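Local atomic coordinates of alkaline serine protease AL20 (Nesterenkonia abyssinica, PDB entry 3CP7), a protein that probably cleaves peptide bonds in proteins as a secreted, thermostable, trypsin-like serine endopeptidase active under alkaline conditions. Residues R85-F88 with E89-Y92; T16-G19 with D20-C23; G129-A133 with A134-G138; V28-N32 with Q33-A37. All coordinates share one frame; numbering follows the deposited sequence.

Contact 1. Residues R85-F88 with E89-Y92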
ATOM      1  N   ARG A  85     -10.075  -2.867  -5.460  1.00 12.30           N
ATOM      2  CA  ARG A  85     -10.995  -3.359  -6.485  1.00 13.37           C
ATOM      3  C   ARG A  85     -11.047  -4.900  -6.614  1.00 12.41           C
ATOM      4  O   ARG A  85     -11.839  -5.429  -7.396  1.00 13.25           O
ATOM      5  CB  ARG A  85     -10.658  -2.696  -7.844  1.00 13.79           C
ATOM      6  CG  ARG A  85     -10.462  -1.149  -7.772  1.00 15.61           C
ATOM      7  CD  ARG A  85     -10.201  -0.455  -9.116  1.00 15.95           C
ATOM      8  NE  ARG A  85      -8.881  -0.721  -9.698  1.00 16.82           N
ATOM      9  CZ  ARG A  85      -8.634  -1.721 -10.545  1.00 15.58           C
ATOM     10  NH1 ARG A  85      -7.418  -1.892 -11.048  1.00 14.98           N
ATOM     11  NH2 ARG A  85      -9.608  -2.553 -10.885  1.00 16.95           N
ATOM     12  N   GLY A  86     -10.216  -5.622  -5.863  1.00 11.27           N
ATOM     13  CA  GLY A  86     -10.138  -7.080  -6.003  1.00 11.05           C
ATOM     14  C   GLY A  86      -9.650  -7.493  -7.382  1.00 10.49           C
ATOM     15  O   GLY A  86     -10.075  -8.520  -7.922  1.00 11.15           O
ATOM     16  N   ASP A  87      -8.747  -6.692  -7.948  1.00  9.43           N
ATOM     17  CA  ASP A  87      -8.239  -6.894  -9.305  1.00  9.31           C
ATOM     18  C   ASP A  87      -7.252  -8.052  -9.314  1.00  8.83           C
ATOM     19  O   ASP A  87      -6.134  -7.923  -8.802  1.00  8.94           O
ATOM     20  CB  ASP A  87      -7.540  -5.610  -9.748  1.00  9.02           C
ATOM     21  CG  ASP A  87      -7.039  -5.650 -11.185  1.00  9.75           C
ATOM     22  OD1 ASP A  87      -7.064  -6.713 -11.846  1.00  9.63           O
ATOM     23  OD2 ASP A  87      -6.603  -4.581 -11.664  1.00 11.48           O
ATOM     24  N   PHE A  88      -7.636  -9.171  -9.920  1.00  9.23           N
ATOM     25  CA  PHE A  88      -6.766 -10.350  -9.946  1.00  9.03           C
ATOM     26  C   PHE A  88      -5.470 -10.151 -10.736  1.00  9.06           C
ATOM     27  O   PHE A  88      -4.497 -10.889 -10.512  1.00  8.82           O
ATOM     28  CB  PHE A  88      -7.513 -11.604 -10.420  1.00 10.34           C
ATOM     29  CG  PHE A  88      -8.385 -12.215  -9.358  1.00  9.96           C
ATOM     30  CD1 PHE A  88      -9.764 -12.033  -9.376  1.00 12.62           C
ATOM     31  CD2 PHE A  88      -7.816 -12.944  -8.317  1.00 10.99           C
ATOM     32  CE1 PHE A  88     -10.565 -12.595  -8.371  1.00 12.74           C
ATOM     33  CE2 PHE A  88      -8.610 -13.511  -7.311  1.00 11.80           C
ATOM     34  CZ  PHE A  88      -9.986 -13.333  -7.355  1.00 12.47           C
ATOM     35  N   GLU A  89      -5.422  -9.154 -11.621  1.00  8.58           N
ATOM     36  CA  GLU A  89      -4.138  -8.871 -12.276  1.00  9.05           C
ATOM     37  C   GLU A  89      -3.063  -8.475 -11.268  1.00  8.30           C
ATOM     38  O   GLU A  89      -1.872  -8.541 -11.576  1.00  8.28           O
ATOM     39  CB  GLU A  89      -4.259  -7.789 -13.354  1.00  9.02           C
ATOM     40  CG  GLU A  89      -5.010  -8.243 -14.598  1.00 10.28           C
ATOM     41  CD  GLU A  89      -4.878  -7.292 -15.768  1.00 10.35           C
ATOM     42  OE1 GLU A  89      -4.625  -6.085 -15.553  1.00 12.73           O
ATOM     43  OE2 GLU A  89      -5.033  -7.776 -16.912  1.00 11.95           O
ATOM     44  N   HIS A  90      -3.492  -8.059 -10.072  1.00  7.89           N
ATOM     45  CA  HIS A  90      -2.554  -7.606  -9.042  1.00  7.95           C
ATOM     46  C   HIS A  90      -2.777  -8.311  -7.719  1.00  7.92           C
ATOM     47  O   HIS A  90      -2.597  -7.718  -6.657  1.00  7.28           O
ATOM     48  CB  HIS A  90      -2.602  -6.078  -8.901  1.00  8.37           C
ATOM     49  CG  HIS A  90      -2.289  -5.380 -10.185  1.00  8.78           C
ATOM     50  ND1 HIS A  90      -0.998  -5.177 -10.621  1.00  9.04           N
ATOM     51  CD2 HIS A  90      -3.097  -4.910 -11.164  1.00  8.91           C
ATOM     52  CE1 HIS A  90      -1.024  -4.580 -11.800  1.00  9.60           C
ATOM     53  NE2 HIS A  90      -2.283  -4.423 -12.160  1.00  9.68           N
ATOM     54  N   ASP A  91      -3.121  -9.595  -7.771  1.00  7.42           N
ATOM     55  CA  ASP A  91      -3.317 -10.358  -6.542  1.00  7.63           C
ATOM     56  C   ASP A  91      -1.973 -10.844  -6.005  1.00  7.93           C
ATOM     57  O   ASP A  91      -1.716 -12.047  -5.938  1.00  8.25           O
ATOM     58  CB  ASP A  91      -4.266 -11.547  -6.742  1.00  7.25           C
ATOM     59  CG  ASP A  91      -4.617 -12.241  -5.437  1.00  8.42           C
ATOM     60  OD1 ASP A  91      -5.076 -13.403  -5.472  1.00  7.59           O
ATOM     61  OD2 ASP A  91      -4.436 -11.628  -4.364  1.00  8.73           O
ATOM     62  N   TYR A  92      -1.112  -9.891  -5.656  1.00  7.68           N
ATOM     63  CA  TYR A  92       0.163 -10.168  -5.001  1.00  7.55           C
ATOM     64  C   TYR A  92       0.316  -9.177  -3.848  1.00  7.85           C
ATOM     65  O   TYR A  92      -0.347  -8.129  -3.802  1.00  8.08           O
ATOM     66  CB  TYR A  92       1.349 -10.058  -5.979  1.00  8.08           C
ATOM     67  CG  TYR A  92       1.333  -8.789  -6.789  1.00  7.76           C
ATOM     68  CD1 TYR A  92       0.917  -8.798  -8.127  1.00  7.69           C
ATOM     69  CD2 TYR A  92       1.695  -7.562  -6.228  1.00  7.95           C
ATOM     70  CE1 TYR A  92       0.870  -7.626  -8.873  1.00  8.93           C
ATOM     71  CE2 TYR A  92       1.642  -6.387  -6.961  1.00  8.78           C
ATOM     72  CZ  TYR A  92       1.224  -6.419  -8.290  1.00  7.62           C
ATOM     73  OH  TYR A  92       1.162  -5.255  -9.023  1.00  8.66           O
TER
HETATM   74  O   HOH W   1      -5.036  -4.073 -13.733  1.00 16.19           O
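Asp87 holds Glu89 through its carboxylate and His90 through its backbone. Asp87 OD1 accepts the backbone N of Glu89 at 3.0 Å, the bond of an Asx turn, with the N-H arriving from above the carboxylate plane. Asp87 O takes the backbone N of His90 at 2.9 Å and closes a backbone turn from Asp87 to His90. Phe88 O takes Asp91 N in a weak bond of 3.3 Å, and the Phe88 ring, edge-to-face with Trp82, lies beside Asp91. Glu89, extended beyond CG, carries OE2 to Ser156 N; Glu89 OE1 ends 4.5 Å from Asp87 OD1, and a water donating to Glu89 OE1 and Asp87 OD2 probably eases the repulsion. In this chymotrypsin-like fold the turn leads from helix 80-85 towards strand 93-97 and delivers Asp91, whose OD1 bonds to His41 ND1 and Ser188 OG, consistent with the aspartate of a Ser-His-Asp triad. Asp87 CG lies anti to the backbone N (chi1 -176°), which lays the carboxylate alongside His90, Asp87 OD2 3.6 Å from His90 CD2. Arg85 NH1 adds a salt bridge to Asp87 OD2 at 2.9 Å. A leucine at Asp87 would probably leave Glu89 N-H and Arg85 NH1 without this acceptor and the water without one anchor.

Contact 2. Residues T16-G19 with D20-C23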
ATOM      1  N   THR A  16     -10.150 -13.552   9.701  1.00 15.73           N
ATOM      2  CA  THR A  16     -10.985 -12.428   9.289  1.00 16.79           C
ATOM      3  C   THR A  16     -12.280 -12.502  10.095  1.00 17.85           C
ATOM      4  O   THR A  16     -12.421 -13.363  10.957  1.00 17.99           O
ATOM      5  CB  THR A  16     -11.330 -12.474   7.780  1.00 16.81           C
ATOM      6  OG1 THR A  16     -12.267 -13.532   7.542  1.00 16.85           O
ATOM      7  CG2 THR A  16     -10.081 -12.697   6.929  1.00 16.55           C
ATOM      8  N   ASN A  17     -13.218 -11.601   9.814  1.00 19.40           N
ATOM      9  CA  ASN A  17     -14.556 -11.673  10.405  1.00 20.76           C
ATOM     10  C   ASN A  17     -15.280 -12.977  10.046  1.00 21.26           C
ATOM     11  O   ASN A  17     -16.217 -13.382  10.737  1.00 22.10           O
ATOM     12  CB  ASN A  17     -15.404 -10.477   9.964  1.00 20.91           C
ATOM     13  CG  ASN A  17     -14.985  -9.176  10.631  1.00 22.50           C
ATOM     14  OD1 ASN A  17     -14.264  -9.170  11.632  1.00 24.07           O
ATOM     15  ND2 ASN A  17     -15.445  -8.061  10.074  1.00 24.75           N
ATOM     16  N   GLN A  18     -14.836 -13.626   8.972  1.00 21.56           N
ATOM     17  CA  GLN A  18     -15.453 -14.864   8.487  1.00 21.96           C
ATOM     18  C   GLN A  18     -14.833 -16.134   9.092  1.00 21.28           C
ATOM     19  O   GLN A  18     -15.303 -17.244   8.831  1.00 21.93           O
ATOM     20  CB  GLN A  18     -15.393 -14.912   6.954  1.00 22.36           C
ATOM     21  CG  GLN A  18     -16.368 -15.891   6.282  1.00 25.95           C
ATOM     22  CD  GLN A  18     -17.774 -15.333   6.064  1.00 29.81           C
ATOM     23  OE1 GLN A  18     -18.588 -15.952   5.370  1.00 32.27           O
ATOM     24  NE2 GLN A  18     -18.067 -14.169   6.648  1.00 30.94           N
ATOM     25  N   GLY A  19     -13.783 -15.978   9.900  1.00 19.91           N
ATOM     26  CA  GLY A  19     -13.167 -17.120  10.575  1.00 18.61           C
ATOM     27  C   GLY A  19     -11.666 -17.221  10.382  1.00 17.41           C
ATOM     28  O   GLY A  19     -11.004 -16.218  10.113  1.00 17.26           O
ATOM     29  N   ASP A  20     -11.142 -18.441  10.534  1.00 16.39           N
ATOM     30  CA  ASP A  20      -9.711 -18.729  10.401  1.00 15.89           C
ATOM     31  C   ASP A  20      -9.399 -19.359   9.054  1.00 15.54           C
ATOM     32  O   ASP A  20     -10.117 -20.254   8.590  1.00 15.76           O
ATOM     33  CB  ASP A  20      -9.248 -19.658  11.521  1.00 16.32           C
ATOM     34  CG  ASP A  20      -9.511 -19.086  12.895  1.00 17.79           C
ATOM     35  OD1 ASP A  20      -9.572 -17.842  13.028  1.00 18.89           O
ATOM     36  OD2 ASP A  20      -9.663 -19.885  13.848  1.00 21.17           O
ATOM     37  N   PHE A  21      -8.314 -18.887   8.440  1.00 14.07           N
ATOM     38  CA  PHE A  21      -7.928 -19.313   7.102  1.00 13.24           C
ATOM     39  C   PHE A  21      -6.445 -19.643   7.034  1.00 12.18           C
ATOM     40  O   PHE A  21      -5.686 -19.330   7.946  1.00 11.25           O
ATOM     41  CB  PHE A  21      -8.291 -18.230   6.080  1.00 14.14           C
ATOM     42  CG  PHE A  21      -9.765 -17.967   5.993  1.00 15.40           C
ATOM     43  CD1 PHE A  21     -10.362 -17.011   6.820  1.00 15.96           C
ATOM     44  CD2 PHE A  21     -10.556 -18.689   5.106  1.00 16.82           C
ATOM     45  CE1 PHE A  21     -11.743 -16.787   6.760  1.00 18.03           C
ATOM     46  CE2 PHE A  21     -11.933 -18.465   5.028  1.00 17.63           C
ATOM     47  CZ  PHE A  21     -12.525 -17.515   5.860  1.00 17.87           C
ATOM     48  N   VAL A  22      -6.052 -20.285   5.940  1.00 11.75           N
ATOM     49  CA  VAL A  22      -4.665 -20.653   5.708  1.00 12.01           C
ATOM     50  C   VAL A  22      -4.239 -20.288   4.278  1.00 11.22           C
ATOM     51  O   VAL A  22      -5.055 -20.223   3.361  1.00 11.92           O
ATOM     52  CB  VAL A  22      -4.424 -22.156   6.037  1.00 12.17           C
ATOM     53  CG1 VAL A  22      -5.246 -23.068   5.133  1.00 12.56           C
ATOM     54  CG2 VAL A  22      -2.977 -22.496   5.998  1.00 17.07           C
ATOM     55  N   CYS A  23      -2.951 -20.013   4.118  1.00 10.08           N
ATOM     56  CA  CYS A  23      -2.371 -19.640   2.825  1.00  9.31           C
ATOM     57  C   CYS A  23      -0.926 -20.147   2.814  1.00  8.77           C
ATOM     58  O   CYS A  23      -0.538 -20.973   3.661  1.00  8.11           O
ATOM     59  CB  CYS A  23      -2.439 -18.115   2.610  1.00  9.45           C
ATOM     60  SG  CYS A  23      -3.858 -17.514   1.634  1.00 10.98           S
TER
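Thr16 to Gly19 form a type I beta turn that sends the chain back as strand 19-27, and Phe21, two residues past the turn, lays its ring against it. Thr16 and Gly19 are paired by two backbone bonds, Thr16 N to Gly19 O at 2.8 Å and Gly19 N to Thr16 O at 3.1 Å, with Asn17 and Gln18 at the corners. Gly19 sits at backbone angles (phi 128°, psi -156°) where a CB would collide with the carbonyl O of Gln18 and with Asp20 N. Thr16 OG1 stands between its own backbone N and carbonyl carbon (chi1 72°), from where it accepts the N-H of Gln18 at 2.9 Å, an ST turn inside the beta turn. The same oxygen of Thr16 lies 3.4 Å from Phe21 CE1, the two side chains crossing at roughly a right angle. Phe21 CD1 also comes within 3.4 Å of Gly19 O, approached obliquely. At the far end of the ring, Phe21 CZ rests 4.0 Å from Gln18 CB; the amide of Gln18 is nearly coplanar with the ring, but its chain bends and carries that end away. Replacing Thr16 by a valine would probably leave the Gln18 N-H without its acceptor in the turn and weaken the hold on the corner. Asp20 OD1 bonds to Ser15 OG on the partner strand. Together these features make a two-residue beta hairpin, whose exposed tip joins the first two strands of the N-terminal barrel and whose returning strand runs on to the Cys23-Cys42 disulfide.

Contact 3. Residues G129-A133 with A134-G138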
ATOM      1  N   GLY A 129       3.238 -24.829  -2.471  1.00  8.45           N
ATOM      2  CA  GLY A 129       2.316 -24.335  -1.465  1.00  9.11           C
ATOM      3  C   GLY A 129       1.894 -25.400  -0.489  1.00  9.21           C
ATOM      4  O   GLY A 129       2.342 -26.558  -0.582  1.00  9.65           O
ATOM      5  N   TYR A 130       1.030 -24.997   0.437  1.00  9.50           N
ATOM      6  CA  TYR A 130       0.468 -25.863   1.461  1.00 10.01           C
ATOM      7  C   TYR A 130      -1.039 -26.036   1.248  1.00  9.91           C
ATOM      8  O   TYR A 130      -1.844 -25.504   2.019  1.00  9.49           O
ATOM      9  CB  TYR A 130       0.759 -25.296   2.846  1.00  9.96           C
ATOM     10  CG  TYR A 130       2.203 -25.459   3.255  1.00  9.75           C
ATOM     11  CD1 TYR A 130       3.177 -24.534   2.859  1.00  9.62           C
ATOM     12  CD2 TYR A 130       2.601 -26.555   4.014  1.00 10.02           C
ATOM     13  CE1 TYR A 130       4.504 -24.685   3.223  1.00 11.12           C
ATOM     14  CE2 TYR A 130       3.934 -26.722   4.383  1.00 10.80           C
ATOM     15  CZ  TYR A 130       4.877 -25.778   3.992  1.00 10.79           C
ATOM     16  OH  TYR A 130       6.195 -25.924   4.356  1.00 11.92           O
ATOM     17  N   PRO A 131      -1.420 -26.812   0.221  1.00 10.39           N
ATOM     18  CA  PRO A 131      -2.854 -26.994  -0.028  1.00 10.66           C
ATOM     19  C   PRO A 131      -3.507 -27.689   1.168  1.00 11.48           C
ATOM     20  O   PRO A 131      -2.907 -28.588   1.772  1.00 11.41           O
ATOM     21  CB  PRO A 131      -2.888 -27.890  -1.272  1.00 10.65           C
ATOM     22  CG  PRO A 131      -1.564 -28.592  -1.272  1.00 10.97           C
ATOM     23  CD  PRO A 131      -0.590 -27.585  -0.723  1.00 10.87           C
ATOM     24  N   ALA A 132      -4.722 -27.263   1.508  1.00 11.99           N
ATOM     25  CA  ALA A 132      -5.368 -27.700   2.739  1.00 13.29           C
ATOM     26  C   ALA A 132      -6.718 -28.382   2.532  1.00 14.36           C
ATOM     27  O   ALA A 132      -7.268 -28.949   3.472  1.00 15.38           O
ATOM     28  CB  ALA A 132      -5.493 -26.529   3.720  1.00 13.68           C
ATOM     29  N   ALA A 133      -7.248 -28.327   1.318  1.00 14.98           N
ATOM     30  CA  ALA A 133      -8.503 -29.022   1.016  1.00 16.18           C
ATOM     31  C   ALA A 133      -8.225 -30.365   0.356  1.00 16.64           C
ATOM     32  O   ALA A 133      -7.231 -30.523  -0.351  1.00 16.57           O
ATOM     33  CB  ALA A 133      -9.383 -28.158   0.130  1.00 15.99           C
ATOM     34  N   ALA A 134      -9.115 -31.333   0.592  1.00 18.00           N
ATOM     35  CA  ALA A 134      -8.990 -32.682   0.023  1.00 18.72           C
ATOM     36  C   ALA A 134      -8.584 -32.673  -1.459  1.00 19.20           C
ATOM     37  O   ALA A 134      -9.133 -31.890  -2.243  1.00 19.14           O
ATOM     38  CB  ALA A 134     -10.307 -33.452   0.206  1.00 19.05           C
ATOM     39  N   PRO A 135      -7.648 -33.556  -1.862  1.00 19.55           N
ATOM     40  CA  PRO A 135      -6.993 -34.654  -1.142  1.00 19.76           C
ATOM     41  C   PRO A 135      -5.707 -34.231  -0.424  1.00 19.68           C
ATOM     42  O   PRO A 135      -4.760 -35.032  -0.306  1.00 20.92           O
ATOM     43  CB  PRO A 135      -6.647 -35.614  -2.272  1.00 20.16           C
ATOM     44  CG  PRO A 135      -6.289 -34.699  -3.408  1.00 20.02           C
ATOM     45  CD  PRO A 135      -7.156 -33.469  -3.253  1.00 19.43           C
ATOM     46  N   PHE A 136      -5.660 -32.974   0.013  1.00 18.01           N
ATOM     47  CA  PHE A 136      -4.529 -32.474   0.778  1.00 16.83           C
ATOM     48  C   PHE A 136      -4.983 -32.163   2.198  1.00 15.97           C
ATOM     49  O   PHE A 136      -6.178 -32.044   2.458  1.00 17.03           O
ATOM     50  CB  PHE A 136      -3.917 -31.254   0.083  1.00 16.76           C
ATOM     51  CG  PHE A 136      -3.457 -31.532  -1.331  1.00 16.40           C
ATOM     52  CD1 PHE A 136      -2.299 -32.261  -1.572  1.00 17.21           C
ATOM     53  CD2 PHE A 136      -4.190 -31.072  -2.424  1.00 16.79           C
ATOM     54  CE1 PHE A 136      -1.876 -32.519  -2.872  1.00 17.92           C
ATOM     55  CE2 PHE A 136      -3.774 -31.328  -3.725  1.00 17.84           C
ATOM     56  CZ  PHE A 136      -2.611 -32.045  -3.950  1.00 17.59           C
ATOM     57  N   ASN A 137      -4.032 -32.064   3.123  1.00 14.71           N
ATOM     58  CA  ASN A 137      -4.374 -31.915   4.534  1.00 14.17           C
ATOM     59  C   ASN A 137      -3.791 -30.666   5.177  1.00 13.41           C
ATOM     60  O   ASN A 137      -3.931 -30.458   6.378  1.00 13.45           O
ATOM     61  CB  ASN A 137      -3.991 -33.177   5.325  1.00 14.13           C
ATOM     62  CG  ASN A 137      -2.496 -33.456   5.312  1.00 15.56           C
ATOM     63  OD1 ASN A 137      -1.689 -32.595   4.955  1.00 15.00           O
ATOM     64  ND2 ASN A 137      -2.115 -34.675   5.693  1.00 16.43           N
ATOM     65  N   GLY A 138      -3.138 -29.839   4.362  1.00 12.91           N
ATOM     66  CA  GLY A 138      -2.597 -28.563   4.840  1.00 12.23           C
ATOM     67  C   GLY A 138      -1.250 -28.683   5.519  1.00 12.33           C
ATOM     68  O   GLY A 138      -0.640 -27.671   5.864  1.00 12.46           O
TER
HETATM   69  O   HOH W   2      -7.112 -29.294   6.136  1.00 29.07           O
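Pro131 and Phe136 make the tight heart of this loop. Pro131 CG sits over one face of the Phe136 ring, 3.8 Å from its centroid and 22° off the normal, in a CH-pi contact displaced toward the rim, while Pro135 CG lies over the opposite face. Phe136 CG stands anti to its carbonyl carbon (chi1 -58°), which turns the ring onto Pro131. Phe136 CB presses within 3.3 Å of Pro131 O. Pro135 follows a cis peptide, and the bond from Phe136 N to Ala133 O, 2.9 Å long, closes a type VIa turn from Ala133 to Phe136; Thr165 OG1 also bonds Ala133 O. Beyond the ring, Gly138 N gives a weak bond to Pro131 O at 2.9 Å, and Gly138 CA meets Ala132 CB at 3.7 Å. The solvent side is looser. Ala133, Ala134 and Asn137 are exposed, and a water donates to Ala132 O at 2.7 Å and weakly to Asn137 O, bridging two carbonyl acceptors, one on each arm. The loop connects the antiparallel neighbours 124-129 and 142-150 of the C-terminal sheet; His142 meets the Phe136 ring edge-to-face, Thr165 packs beside Pro131 and Phe136, and Lys11 of strand 9-16 reaches Gly138 O.

Contact 4. Residues V28-N32 with Q33-A37; sequences VASAN and QSTVA
Gln33 folds back over the type I turn that begins at Ser30 and ends at Gln33 itself. Its backbone N bonds to Ser30 O at 3.0 Å, and the side chain, bent at chi2 (-74°), brings NE2 to the same oxygen in a weaker bond, giving this carbonyl two donors. Its positive phi of 60° swings the chain round to Ser34, which grips Asn32 twice. Ser34 OG donates to Asn32 O at 2.8 Å, and Ser34 N donates to Asn32 OD1 at 2.9 Å, an Asx turn in which the N-H comes from above the amide's carbonyl plane. Thr35 completes the hold on that amide: Thr35 OG1 donates to Asn32 OD1 at 2.8 Å, in the carbonyl plane and on a lone pair. The two donors thus use different directions of one acceptor and should fix the rotation of the Asn32 amide. Thr35 N gives its hydrogen to a water that also contacts Ser30 OG and donates to Val28 O, while Thr35 O receives Val28 N at 3.1 Å. Further on, Ala37 CB packs on Val28 CG1 at 4.1 Å. The connection joins strand 19-27 to strand 35-38, which pairs on its other side with strand 93-97; helix 105-109 meets Gln33 through Gln106 and Gln107, and Gln183 of strand 183-191 touches Val28 and Ala37.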
ATOM      1  N   VAL A  28      11.513 -13.690   0.483  1.00  8.18           N
ATOM      2  CA  VAL A  28      12.250 -13.126  -0.648  1.00  8.52           C
ATOM      3  C   VAL A  28      13.333 -12.193  -0.119  1.00  8.54           C
ATOM      4  O   VAL A  28      13.150 -11.538   0.909  1.00  8.90           O
ATOM      5  CB  VAL A  28      11.321 -12.399  -1.661  1.00  8.23           C
ATOM      6  CG1 VAL A  28      10.476 -13.437  -2.412  1.00  9.71           C
ATOM      7  CG2 VAL A  28      10.454 -11.315  -0.980  1.00  9.47           C
ATOM      8  N   ALA A  29      14.473 -12.167  -0.805  1.00  9.63           N
ATOM      9  CA  ALA A  29      15.602 -11.338  -0.363  1.00 10.06           C
ATOM     10  C   ALA A  29      15.146  -9.900  -0.206  1.00 10.74           C
ATOM     11  O   ALA A  29      14.496  -9.367  -1.098  1.00 12.00           O
ATOM     12  CB  ALA A  29      16.729 -11.424  -1.356  1.00 11.40           C
ATOM     13  N   SER A  30      15.466  -9.280   0.928  1.00 10.55           N
ATOM     14  CA  SER A  30      15.008  -7.920   1.204  1.00 10.88           C
ATOM     15  C   SER A  30      15.982  -7.167   2.083  1.00 10.69           C
ATOM     16  O   SER A  30      16.602  -7.754   2.973  1.00 10.64           O
ATOM     17  CB  SER A  30      13.663  -7.965   1.919  1.00 11.16           C
ATOM     18  OG  SER A  30      13.769  -8.586   3.189  1.00 14.99           O
ATOM     19  N   ALA A  31      16.086  -5.857   1.869  1.00 10.67           N
ATOM     20  CA  ALA A  31      16.922  -5.032   2.752  1.00 10.87           C
ATOM     21  C   ALA A  31      16.521  -5.199   4.222  1.00 10.60           C
ATOM     22  O   ALA A  31      17.389  -5.284   5.107  1.00 11.60           O
ATOM     23  CB  ALA A  31      16.864  -3.568   2.348  1.00 11.52           C
ATOM     24  N   ASN A  32      15.220  -5.251   4.506  1.00 10.30           N
ATOM     25  CA  ASN A  32      14.790  -5.359   5.900  1.00 10.28           C
ATOM     26  C   ASN A  32      14.881  -6.765   6.477  1.00 10.21           C
ATOM     27  O   ASN A  32      14.618  -6.953   7.672  1.00 10.71           O
ATOM     28  CB  ASN A  32      13.392  -4.771   6.134  1.00 10.55           C
ATOM     29  CG  ASN A  32      12.291  -5.487   5.366  1.00  9.21           C
ATOM     30  OD1 ASN A  32      12.440  -6.643   4.958  1.00  9.55           O
ATOM     31  ND2 ASN A  32      11.159  -4.799   5.185  1.00 10.41           N
ATOM     32  N   GLN A  33      15.238  -7.738   5.631  1.00 10.44           N
ATOM     33  CA  GLN A  33      15.421  -9.135   6.055  1.00 10.35           C
ATOM     34  C   GLN A  33      14.154  -9.756   6.662  1.00 10.35           C
ATOM     35  O   GLN A  33      14.214 -10.768   7.359  1.00 10.20           O
ATOM     36  CB  GLN A  33      16.603  -9.250   7.032  1.00 11.41           C
ATOM     37  CG  GLN A  33      17.931  -8.784   6.449  1.00 13.24           C
ATOM     38  CD  GLN A  33      18.518  -9.765   5.456  1.00 17.06           C
ATOM     39  OE1 GLN A  33      18.858 -10.899   5.810  1.00 20.94           O
ATOM     40  NE2 GLN A  33      18.655  -9.337   4.207  1.00 20.28           N
ATOM     41  N   SER A  34      13.006  -9.177   6.345  1.00  9.46           N
ATOM     42  CA  SER A  34      11.767  -9.488   7.046  1.00  9.55           C
ATOM     43  C   SER A  34      10.570  -9.689   6.122  1.00  9.06           C
ATOM     44  O   SER A  34       9.433  -9.660   6.592  1.00  9.74           O
ATOM     45  CB  SER A  34      11.433  -8.362   8.030  1.00  9.47           C
ATOM     46  OG  SER A  34      12.482  -8.184   8.970  1.00 10.43           O
ATOM     47  N   THR A  35      10.819  -9.881   4.830  1.00  8.75           N
ATOM     48  CA  THR A  35       9.739  -9.799   3.845  1.00  9.18           C
ATOM     49  C   THR A  35       9.408 -11.143   3.218  1.00  8.55           C
ATOM     50  O   THR A  35      10.293 -11.835   2.701  1.00  8.65           O
ATOM     51  CB  THR A  35      10.080  -8.775   2.750  1.00  9.75           C
ATOM     52  OG1 THR A  35      10.279  -7.491   3.347  1.00 10.65           O
ATOM     53  CG2 THR A  35       8.944  -8.629   1.732  1.00 10.71           C
ATOM     54  N   VAL A  36       8.118 -11.484   3.259  1.00  8.51           N
ATOM     55  CA  VAL A  36       7.596 -12.628   2.505  1.00  8.42           C
ATOM     56  C   VAL A  36       6.640 -12.170   1.405  1.00  8.15           C
ATOM     57  O   VAL A  36       5.853 -11.225   1.584  1.00  8.95           O
ATOM     58  CB  VAL A  36       6.910 -13.697   3.402  1.00  8.48           C
ATOM     59  CG1 VAL A  36       7.912 -14.334   4.356  1.00 10.26           C
ATOM     60  CG2 VAL A  36       5.725 -13.112   4.181  1.00  9.15           C
ATOM     61  N   ALA A  37       6.722 -12.849   0.268  1.00  7.63           N
ATOM     62  CA  ALA A  37       5.785 -12.666  -0.830  1.00  7.85           C
ATOM     63  C   ALA A  37       4.611 -13.595  -0.626  1.00  7.61           C
ATOM     64  O   ALA A  37       4.769 -14.757  -0.217  1.00  7.87           O
ATOM     65  CB  ALA A  37       6.451 -12.984  -2.137  1.00  8.35           C
TER
HETATM   66  O   HOH W   3      13.223 -11.108   3.711  1.00  9.89           O

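In the fold
The four contacts are local turns and loops spread over the two sheets of a chymotrypsin-like protease. Contacts 2 and 3 touch, with Val22 CG1 3.7 Å from Ala132 CB, and so link the N-terminal barrel to a loop of the C-terminal sheet. Contacts 2 and 4 lie about 24 Å apart between centres, yet lead into neighbouring strands, 19-27 and 35-38. Contact 1 carries Asp91 of the probable triad with His41 and Ser169, and Cys23 in contact 2 packs on Ser169; the nearest atoms of these two contacts are about 8 Å apart. Contacts 3 and 4, about 26 Å apart between centres, flank the chain's centre on opposite sides.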